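Side-chain contacts in Non-reducing end beta-L-arabinofuranosidase (Bacteroides thetaiotaomicron, PDB 5MQO), which is a GH127-family glycoside hydrolase that probably cleaves sugar linkages in plant pectin, acting as an aceric acidase: residues I202-H205 with R206-K210; G209-T212 with L213-A217; V249-Y252 with R253-N257; I386-M389 with L390-R394. All blocks are in the same frame, centred on the assembly; numbering follows the deposited sequence.

All four contacts are local. Each joins residues three to five apart along a helix or at one of its ends, within the GH127 catalytic domain, and they follow the chain in numerical order. Contact 1 closes helix 192-208, and contact 2 opens helix 212-230. They share Gly209 and Lys210, and their centres lie about 7 Å apart. Contact 3 closes helix 243-255, with its centre about 14 Å from each of these. It meets contact 1 through the Arg206-Glu250 salt bridge and contact 2 through Phe214 and Met251. Three helix ends are thus knitted together far from the chain's centre. Contact 4 lies apart on helix 382-399, near that centre, and touches none of them.

Contact 1. Residues I202-H205 with R206-K210; sequences IVHH and RATGK
Arg206 N and Thr208 N bond to the carbonyls of Ile202 and His204 in the last turn of helix 192-208, and Gly209 N bonds to His205 O at 3.0 Å. The helix belongs to the GH127 catalytic domain, a helical barrel in this family. Gly209 leaves helical geometry with a positive phi of 88°. Thr208, just before it, makes an ST turn, its OG1 accepting from Lys210 N at 3.0 Å. The same hydroxyl donates to His204 O, also at 3.0 Å, from 44° out of the carbonyl plane. With chi1 at 71°, OG1 stands between the backbone N and carbonyl carbon and also reaches over one face of the His204 ring, 3.2 Å from CE1. A valine in place of Thr208 would probably leave Lys210 N without this acceptor and take one donor from His204 O. The His205 ring turns an edge to Lys210 O, with a weak bond from ND1 at 3.3 Å. The amine of Lys210 pairs with Asp123 and Asp127. Ile202 and Arg206 run side by side. The arginine, paired with Glu250 through NH1, lays its guanidinium across the isoleucine methyl: Ile202 CG2 is 3.3 Å from Arg206 CZ, over the centre of the group.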
loop_
_atom_site.group_PDB
_atom_site.type_symbol
_atom_site.label_atom_id
_atom_site.label_comp_id
_atom_site.label_asym_id
_atom_site.label_seq_id
_atom_site.Cartn_x
_atom_site.Cartn_y
_atom_site.Cartn_z
ATOM N N ILE A 202 11.824 16.724 1.798
ATOM C CA ILE A 202 10.514 17.307 1.465
ATOM C C ILE A 202 9.561 17.105 2.659
ATOM O O ILE A 202 8.939 18.045 3.153
ATOM C CB ILE A 202 9.897 16.644 0.220
ATOM C CG1 ILE A 202 10.693 16.964 -1.028
ATOM C CG2 ILE A 202 8.437 17.070 -0.009
ATOM C CD1 ILE A 202 10.497 15.884 -2.077
ATOM N N VAL A 203 9.473 15.855 3.102
ATOM C CA VAL A 203 8.618 15.469 4.211
ATOM C C VAL A 203 9.007 16.217 5.492
ATOM O O VAL A 203 8.134 16.658 6.243
ATOM C CB VAL A 203 8.669 13.945 4.427
ATOM C CG1 VAL A 203 7.951 13.537 5.706
ATOM C CG2 VAL A 203 8.060 13.224 3.225
ATOM N N HIS A 204 10.305 16.363 5.733
ATOM C CA HIS A 204 10.736 17.098 6.896
ATOM C C HIS A 204 10.297 18.566 6.825
ATOM O O HIS A 204 9.794 19.107 7.804
ATOM C CB HIS A 204 12.244 17.022 7.078
ATOM C CG HIS A 204 12.729 17.822 8.238
ATOM N ND1 HIS A 204 13.241 19.096 8.100
ATOM C CD2 HIS A 204 12.718 17.554 9.562
ATOM C CE1 HIS A 204 13.549 19.568 9.294
ATOM N NE2 HIS A 204 13.245 18.652 10.198
ATOM N N HIS A 205 10.496 19.184 5.664
ATOM C CA HIS A 205 10.078 20.575 5.400
ATOM C C HIS A 205 8.601 20.791 5.666
ATOM O O HIS A 205 8.207 21.735 6.327
ATOM C CB HIS A 205 10.369 20.937 3.950
ATOM C CG HIS A 205 10.006 22.342 3.583
ATOM N ND1 HIS A 205 10.386 23.434 4.337
ATOM C CD2 HIS A 205 9.340 22.839 2.512
ATOM C CE1 HIS A 205 9.951 24.540 3.757
ATOM N NE2 HIS A 205 9.317 24.209 2.649
ATOM N N ARG A 206 7.796 19.884 5.147
ATOM C CA ARG A 206 6.356 19.957 5.251
ATOM C C ARG A 206 5.838 19.793 6.681
ATOM O O ARG A 206 4.803 20.351 7.017
ATOM C CB ARG A 206 5.744 18.932 4.289
ATOM C CG ARG A 206 5.986 19.333 2.827
ATOM C CD ARG A 206 5.296 18.425 1.818
ATOM N NE ARG A 206 5.531 18.877 0.442
ATOM C CZ ARG A 206 5.410 18.130 -0.658
ATOM N NH1 ARG A 206 5.057 16.851 -0.599
ATOM N NH2 ARG A 206 5.663 18.665 -1.841
ATOM N N ALA A 207 6.571 19.052 7.515
ATOM C CA ALA A 207 6.171 18.741 8.882
ATOM C C ALA A 207 6.615 19.767 9.906
ATOM O O ALA A 207 5.859 20.041 10.832
ATOM C CB ALA A 207 6.715 17.379 9.280
ATOM N N THR A 208 7.845 20.275 9.768
ATOM C CA THR A 208 8.483 21.157 10.749
ATOM C C THR A 208 8.502 22.637 10.348
ATOM O O THR A 208 8.671 23.516 11.195
ATOM C CB THR A 208 9.960 20.750 11.000
ATOM O OG1 THR A 208 10.794 21.058 9.860
ATOM C CG2 THR A 208 10.071 19.255 11.337
ATOM N N GLY A 209 8.383 22.921 9.056
ATOM C CA GLY A 209 8.579 24.273 8.550
ATOM C C GLY A 209 10.021 24.574 8.200
ATOM O O GLY A 209 10.278 25.477 7.417
ATOM N N LYS A 210 10.961 23.798 8.737
ATOM C CA LYS A 210 12.375 24.122 8.647
ATOM C C LYS A 210 12.976 23.759 7.288
ATOM O O LYS A 210 12.648 22.716 6.680
ATOM C CB LYS A 210 13.166 23.395 9.740
ATOM C CG LYS A 210 12.703 23.665 11.161
ATOM C CD LYS A 210 13.734 23.157 12.162
ATOM C CE LYS A 210 13.181 23.120 13.580
ATOM N NZ LYS A 210 13.936 22.177 14.454
#

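Contact 2. Residues G209-T212 with L213-A217; sequences GKTT and LFDAA
Thr211 grips Asp215 twice, once by backbone and once by side chain. Asp215 N donates to Thr211 O at 3.1 Å with an angle of 165°. Thr211 OG1 donates to Asp215 OD2 at 2.8 Å. The hydroxyl meets the carboxylate from above its plane, 53° out of it, rather than within it. With OG1 opposite the backbone N (chi1 -161°), the hydroxyl faces the aspartate, and the methyl of Thr211 also lies against the carboxylate, CG2 being 3.4 Å from OD2. Thr211 O is itself only 3.0 Å from Asp215 OD2. These are two acceptors, so the hydroxyl bond probably offsets some repulsion there. The pair sits at the turn between two successive helices of the catalytic domain, 192-208 and 212-230, consistent with the helical barrel of this clan. CG2 of Thr212 sits between the backbone N and the carbonyl carbon, close beside Leu213 N at 3.2 Å, a steric neighbour only. Beyond the contact, both side chains press on His204 and on Ile130 of helix 120-136, and Leu213 also on Leu197 and Val133. Phe214 turns a ring edge to the threonine hydroxyl, its CD2 4.3 Å from Thr211 OG1, while the ring stacks with that of His205.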
loop_
_atom_site.group_PDB
_atom_site.type_symbol
_atom_site.label_atom_id
_atom_site.label_comp_id
_atom_site.label_asym_id
_atom_site.label_seq_id
_atom_site.Cartn_x
_atom_site.Cartn_y
_atom_site.Cartn_z
ATOM N N GLY A 209 8.383 22.921 9.056
ATOM C CA GLY A 209 8.579 24.273 8.550
ATOM C C GLY A 209 10.021 24.574 8.200
ATOM O O GLY A 209 10.278 25.477 7.417
ATOM N N LYS A 210 10.961 23.798 8.737
ATOM C CA LYS A 210 12.375 24.122 8.647
ATOM C C LYS A 210 12.976 23.759 7.288
ATOM O O LYS A 210 12.648 22.716 6.680
ATOM C CB LYS A 210 13.166 23.395 9.740
ATOM C CG LYS A 210 12.703 23.665 11.161
ATOM C CD LYS A 210 13.734 23.157 12.162
ATOM C CE LYS A 210 13.181 23.120 13.580
ATOM N NZ LYS A 210 13.936 22.177 14.454
ATOM N N THR A 211 13.910 24.612 6.869
ATOM C CA THR A 211 14.628 24.478 5.609
ATOM C C THR A 211 15.991 23.732 5.741
ATOM O O THR A 211 16.740 23.583 4.773
ATOM C CB THR A 211 14.819 25.879 5.004
ATOM O OG1 THR A 211 15.104 25.744 3.609
ATOM C CG2 THR A 211 15.963 26.688 5.711
ATOM N N THR A 212 16.293 23.253 6.943
ATOM C CA THR A 212 17.585 22.651 7.250
ATOM C C THR A 212 17.888 21.384 6.397
ATOM O O THR A 212 18.927 21.324 5.735
ATOM C CB THR A 212 17.758 22.475 8.804
ATOM O OG1 THR A 212 19.118 22.175 9.127
ATOM C CG2 THR A 212 16.835 21.416 9.431
ATOM N N LEU A 213 16.971 20.412 6.361
ATOM C CA LEU A 213 17.189 19.205 5.553
ATOM C C LEU A 213 16.787 19.440 4.107
ATOM O O LEU A 213 17.410 18.891 3.193
ATOM C CB LEU A 213 16.421 17.989 6.097
ATOM C CG LEU A 213 16.747 16.660 5.375
ATOM C CD1 LEU A 213 18.229 16.328 5.426
ATOM C CD2 LEU A 213 15.935 15.494 5.909
ATOM N N PHE A 214 15.736 20.229 3.899
ATOM C CA PHE A 214 15.270 20.548 2.544
ATOM C C PHE A 214 16.370 21.067 1.616
ATOM O O PHE A 214 16.501 20.610 0.474
ATOM C CB PHE A 214 14.156 21.581 2.616
ATOM C CG PHE A 214 13.455 21.808 1.314
ATOM C CD1 PHE A 214 12.813 20.764 0.674
ATOM C CD2 PHE A 214 13.429 23.069 0.731
ATOM C CE1 PHE A 214 12.149 20.963 -0.511
ATOM C CE2 PHE A 214 12.766 23.276 -0.466
ATOM C CZ PHE A 214 12.115 22.218 -1.086
ATOM N N ASP A 215 17.163 22.015 2.116
ATOM C CA ASP A 215 18.283 22.574 1.345
ATOM C C ASP A 215 19.306 21.492 1.015
ATOM O O ASP A 215 19.827 21.469 -0.082
ATOM C CB ASP A 215 18.913 23.796 2.054
ATOM C CG ASP A 215 17.967 25.036 2.072
ATOM O OD1 ASP A 215 17.299 25.334 1.056
ATOM O OD2 ASP A 215 17.902 25.732 3.099
ATOM N N ALA A 216 19.542 20.562 1.932
ATOM C CA ALA A 216 20.349 19.358 1.621
ATOM C C ALA A 216 19.757 18.541 0.481
ATOM O O ALA A 216 20.477 18.068 -0.380
ATOM C CB ALA A 216 20.547 18.469 2.847
ATOM N N ALA A 217 18.447 18.404 0.468
ATOM C CA ALA A 217 17.757 17.709 -0.611
ATOM C C ALA A 217 17.787 18.442 -1.998
ATOM O O ALA A 217 18.100 17.789 -3.026
ATOM C CB ALA A 217 16.326 17.412 -0.171
#

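Contact 3. Residues V249-Y252 with R253-N257; sequences VEMY and RATGN
Arg253 presents its guanidinium two ways, a face to Val249 and an edge to Glu250. Val249 CG1 stands over one face, toward the rim, 3.6 Å from Arg253 NE. Glu250 OE2 lies in the guanidinium plane and accepts a hydrogen bond from Arg253 NH1 at 3.0 Å as part of a salt bridge, on its syn side. The carboxylate and guanidinium planes are 69° apart. A bend at chi2 (57°) turns Glu250 back toward the arginine, whose chain is extended. Glu250 OE1 also holds Arg206, while Arg253 NE and NH2 pair with Glu313 and Asp309. A leucine in place of Arg253 would probably leave Glu250 OE2, Asp309 and Glu313 without this shared positive mate. At the helix end, Thr255 OG1 donates to Met251 O at 2.7 Å and accepts from Asn257 N at 3.3 Å; the second bond makes an ST turn. Gly256 N reaches Tyr252 O in the carbonyl plane at 2.8 Å, and Thr255 N comes from above that plane. The Tyr252 ring turns its edge to Asn257 O, 3.6 Å from CD1. Asn257 N-caps helix 258-270, OD1 to Arg259 N. Met251 packs on helix 212-230, Tyr252 on helix 258-270 and Val249 on helix 297-314.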
loop_
_atom_site.group_PDB
_atom_site.type_symbol
_atom_site.label_atom_id
_atom_site.label_comp_id
_atom_site.label_asym_id
_atom_site.label_seq_id
_atom_site.Cartn_x
_atom_site.Cartn_y
_atom_site.Cartn_z
ATOM N N VAL A 249 9.761 14.361 -9.163
ATOM C CA VAL A 249 8.492 15.077 -9.406
ATOM C C VAL A 249 8.014 15.751 -8.109
ATOM O O VAL A 249 7.446 16.860 -8.121
ATOM C CB VAL A 249 7.385 14.152 -9.947
ATOM C CG1 VAL A 249 6.051 14.891 -10.072
ATOM C CG2 VAL A 249 7.767 13.597 -11.307
ATOM N N GLU A 250 8.244 15.099 -6.982
ATOM C CA GLU A 250 7.873 15.733 -5.737
ATOM C C GLU A 250 8.770 16.962 -5.454
ATOM O O GLU A 250 8.330 17.921 -4.845
ATOM C CB GLU A 250 7.873 14.728 -4.591
ATOM C CG GLU A 250 6.976 15.115 -3.434
ATOM C CD GLU A 250 5.521 15.340 -3.825
ATOM O OE1 GLU A 250 4.890 16.263 -3.236
ATOM O OE2 GLU A 250 5.005 14.587 -4.694
ATOM N N MET A 251 10.005 16.946 -5.932
ATOM C CA MET A 251 10.859 18.117 -5.793
ATOM C C MET A 251 10.461 19.246 -6.696
ATOM O O MET A 251 10.566 20.407 -6.286
ATOM C CB MET A 251 12.313 17.783 -6.025
ATOM C CG MET A 251 13.005 17.442 -4.727
ATOM S SD MET A 251 13.351 18.943 -3.802
ATOM C CE MET A 251 14.094 18.145 -2.401
ATOM N N TYR A 252 10.009 18.930 -7.909
ATOM C CA TYR A 252 9.445 19.974 -8.791
ATOM C C TYR A 252 8.222 20.596 -8.139
ATOM O O TYR A 252 8.133 21.801 -8.011
ATOM C CB TYR A 252 9.076 19.416 -10.155
ATOM C CG TYR A 252 8.159 20.287 -10.978
ATOM C CD1 TYR A 252 8.609 21.474 -11.569
ATOM C CD2 TYR A 252 6.842 19.900 -11.202
ATOM C CE1 TYR A 252 7.755 22.260 -12.349
ATOM C CE2 TYR A 252 5.980 20.671 -11.975
ATOM C CZ TYR A 252 6.430 21.853 -12.546
ATOM O OH TYR A 252 5.530 22.569 -13.313
ATOM N N ARG A 253 7.308 19.746 -7.694
ATOM C CA ARG A 253 6.199 20.172 -6.847
ATOM C C ARG A 253 6.588 21.074 -5.698
ATOM O O ARG A 253 5.892 22.045 -5.447
ATOM C CB ARG A 253 5.437 18.966 -6.288
ATOM C CG ARG A 253 4.527 18.343 -7.343
ATOM C CD ARG A 253 4.082 16.964 -6.972
ATOM N NE ARG A 253 3.386 16.351 -8.083
ATOM C CZ ARG A 253 3.000 15.076 -8.090
ATOM N NH1 ARG A 253 3.222 14.305 -7.028
ATOM N NH2 ARG A 253 2.371 14.570 -9.151
ATOM N N ALA A 254 7.678 20.756 -5.014
ATOM C CA ALA A 254 8.123 21.543 -3.870
ATOM C C ALA A 254 8.920 22.817 -4.187
ATOM O O ALA A 254 9.015 23.683 -3.324
ATOM C CB ALA A 254 8.916 20.680 -2.923
ATOM N N THR A 255 9.502 22.933 -5.380
ATOM C CA THR A 255 10.373 24.077 -5.704
ATOM C C THR A 255 9.951 24.920 -6.896
ATOM O O THR A 255 10.388 26.051 -6.999
ATOM C CB THR A 255 11.799 23.604 -6.027
ATOM O OG1 THR A 255 11.764 22.676 -7.127
ATOM C CG2 THR A 255 12.459 22.963 -4.804
ATOM N N GLY A 256 9.140 24.370 -7.803
ATOM C CA GLY A 256 8.747 25.045 -9.034
ATOM C C GLY A 256 9.846 25.017 -10.078
ATOM O O GLY A 256 9.738 25.684 -11.106
ATOM N N ASN A 257 10.892 24.233 -9.845
ATOM C CA ASN A 257 12.084 24.301 -10.666
ATOM C C ASN A 257 11.943 23.431 -11.922
ATOM O O ASN A 257 12.103 22.205 -11.819
ATOM C CB ASN A 257 13.275 23.859 -9.826
ATOM C CG ASN A 257 14.583 23.880 -10.591
ATOM O OD1 ASN A 257 14.609 23.899 -11.820
ATOM N ND2 ASN A 257 15.685 23.849 -9.854
#

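Contact 4. Residues I386-M389 with L390-R394; sequences IGNM and LFNWR
The side-chain amides of Asn388 and Asn392 stand almost square to each other, their planes 84° apart. At the edge of the Asn392 amide, in its plane, lies Asn388 O. Asn392 ND2 donates to it at 2.7 Å along a nearly straight line, 176°. Asn392 N reaches the same oxygen at 3.0 Å from the opposite face of the carbonyl plane, so one residue grips it on both sides. Asn392 CG lies beside its own backbone N (chi1 -84°), which folds the amide back along the helix to that carbonyl. Asn388 OD1 lies loosely off the edge of the Phe391 ring, 4.4 Å from CD2. Outside bonds fix both amides further: Asn388 ND2 donates to Gly339 O, and Asn392 OD1 accepts from Trp327 NE1. A separate contact joins two apolar side chains. Ile386 and Leu390 run alongside each other in the same direction, with CG2 of Ile386 3.9 Å from CD1 of Leu390. Trp393 N bonds to Met389 O at 3.0 Å, and its indole NE1 bonds to Asn38. All of this is buried, mid-way along helix 382-399 of the helical catalytic domain. Asn392 faces helix 402-416, Leu390 touches helix 297-314, and Ile386 also meets helix 458-466.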
loop_
_atom_site.group_PDB
_atom_site.type_symbol
_atom_site.label_atom_id
_atom_site.label_comp_id
_atom_site.label_asym_id
_atom_site.label_seq_id
_atom_site.Cartn_x
_atom_site.Cartn_y
_atom_site.Cartn_z
ATOM N N ILE A 386 3.341 -2.019 -1.520
ATOM C CA ILE A 386 3.391 -0.574 -1.268
ATOM C C ILE A 386 3.438 0.179 -2.588
ATOM O O ILE A 386 2.915 1.278 -2.696
ATOM C CB ILE A 386 4.634 -0.185 -0.413
ATOM C CG1 ILE A 386 4.506 -0.778 0.995
ATOM C CG2 ILE A 386 4.844 1.341 -0.356
ATOM C CD1 ILE A 386 5.734 -0.635 1.865
ATOM N N GLY A 387 4.119 -0.399 -3.566
ATOM C CA GLY A 387 4.188 0.186 -4.891
ATOM C C GLY A 387 2.825 0.256 -5.546
ATOM O O GLY A 387 2.428 1.305 -6.032
ATOM N N ASN A 388 2.112 -0.866 -5.550
ATOM C CA ASN A 388 0.754 -0.915 -6.086
ATOM C C ASN A 388 -0.151 0.097 -5.344
ATOM O O ASN A 388 -1.011 0.727 -5.962
ATOM C CB ASN A 388 0.192 -2.320 -5.953
ATOM C CG ASN A 388 -1.065 -2.545 -6.781
ATOM O OD1 ASN A 388 -1.242 -2.006 -7.887
ATOM N ND2 ASN A 388 -1.939 -3.396 -6.264
ATOM N N MET A 389 0.059 0.258 -4.040
ATOM C CA MET A 389 -0.709 1.201 -3.240
ATOM C C MET A 389 -0.476 2.664 -3.680
ATOM O O MET A 389 -1.421 3.401 -3.908
ATOM C CB MET A 389 -0.323 1.042 -1.777
ATOM C CG MET A 389 -1.064 1.982 -0.851
ATOM S SD MET A 389 -0.481 1.921 0.839
ATOM C CE MET A 389 -1.108 3.483 1.403
ATOM N N LEU A 390 0.794 3.046 -3.782
ATOM C CA LEU A 390 1.207 4.366 -4.222
ATOM C C LEU A 390 0.880 4.631 -5.711
ATOM O O LEU A 390 0.548 5.747 -6.066
ATOM C CB LEU A 390 2.691 4.550 -3.985
ATOM C CG LEU A 390 3.292 4.499 -2.579
ATOM C CD1 LEU A 390 4.823 4.439 -2.684
ATOM C CD2 LEU A 390 2.895 5.679 -1.724
ATOM N N PHE A 391 0.973 3.619 -6.575
ATOM C CA PHE A 391 0.450 3.734 -7.953
ATOM C C PHE A 391 -1.035 4.114 -7.888
ATOM O O PHE A 391 -1.459 5.114 -8.473
ATOM C CB PHE A 391 0.677 2.431 -8.748
ATOM C CG PHE A 391 0.097 2.417 -10.164
ATOM C CD1 PHE A 391 0.091 3.551 -10.987
ATOM C CD2 PHE A 391 -0.392 1.228 -10.701
ATOM C CE1 PHE A 391 -0.425 3.512 -12.288
ATOM C CE2 PHE A 391 -0.912 1.187 -12.008
ATOM C CZ PHE A 391 -0.939 2.341 -12.795
ATOM N N ASN A 392 -1.806 3.371 -7.107
ATOM C CA ASN A 392 -3.240 3.595 -7.104
ATOM C C ASN A 392 -3.625 4.947 -6.495
ATOM O O ASN A 392 -4.650 5.540 -6.847
ATOM C CB ASN A 392 -3.967 2.456 -6.400
ATOM C CG ASN A 392 -4.216 1.301 -7.313
ATOM O OD1 ASN A 392 -5.271 1.188 -7.924
ATOM N ND2 ASN A 392 -3.224 0.447 -7.447
ATOM N N TRP A 393 -2.799 5.417 -5.573
ATOM C CA TRP A 393 -3.050 6.682 -4.955
ATOM C C TRP A 393 -2.872 7.807 -5.969
ATOM O O TRP A 393 -3.690 8.687 -6.008
ATOM C CB TRP A 393 -2.177 6.885 -3.736
ATOM C CG TRP A 393 -2.492 8.164 -3.057
ATOM C CD1 TRP A 393 -1.804 9.340 -3.167
ATOM C CD2 TRP A 393 -3.604 8.426 -2.204
ATOM N NE1 TRP A 393 -2.408 10.308 -2.412
ATOM C CE2 TRP A 393 -3.514 9.769 -1.803
ATOM C CE3 TRP A 393 -4.664 7.651 -1.724
ATOM C CZ2 TRP A 393 -4.436 10.354 -0.958
ATOM C CZ3 TRP A 393 -5.586 8.235 -0.861
ATOM C CH2 TRP A 393 -5.466 9.579 -0.502
ATOM N N ARG A 394 -1.827 7.755 -6.792
ATOM C CA ARG A 394 -1.616 8.746 -7.849
ATOM C C ARG A 394 -2.744 8.693 -8.877
ATOM O O ARG A 394 -3.283 9.734 -9.290
ATOM C CB ARG A 394 -0.296 8.525 -8.551
ATOM C CG ARG A 394 0.892 9.246 -7.941
ATOM C CD ARG A 394 1.248 8.705 -6.591
ATOM N NE ARG A 394 2.476 9.281 -6.085
ATOM C CZ ARG A 394 2.844 9.232 -4.810
ATOM N NH1 ARG A 394 2.109 8.608 -3.888
ATOM N NH2 ARG A 394 3.982 9.806 -4.453
#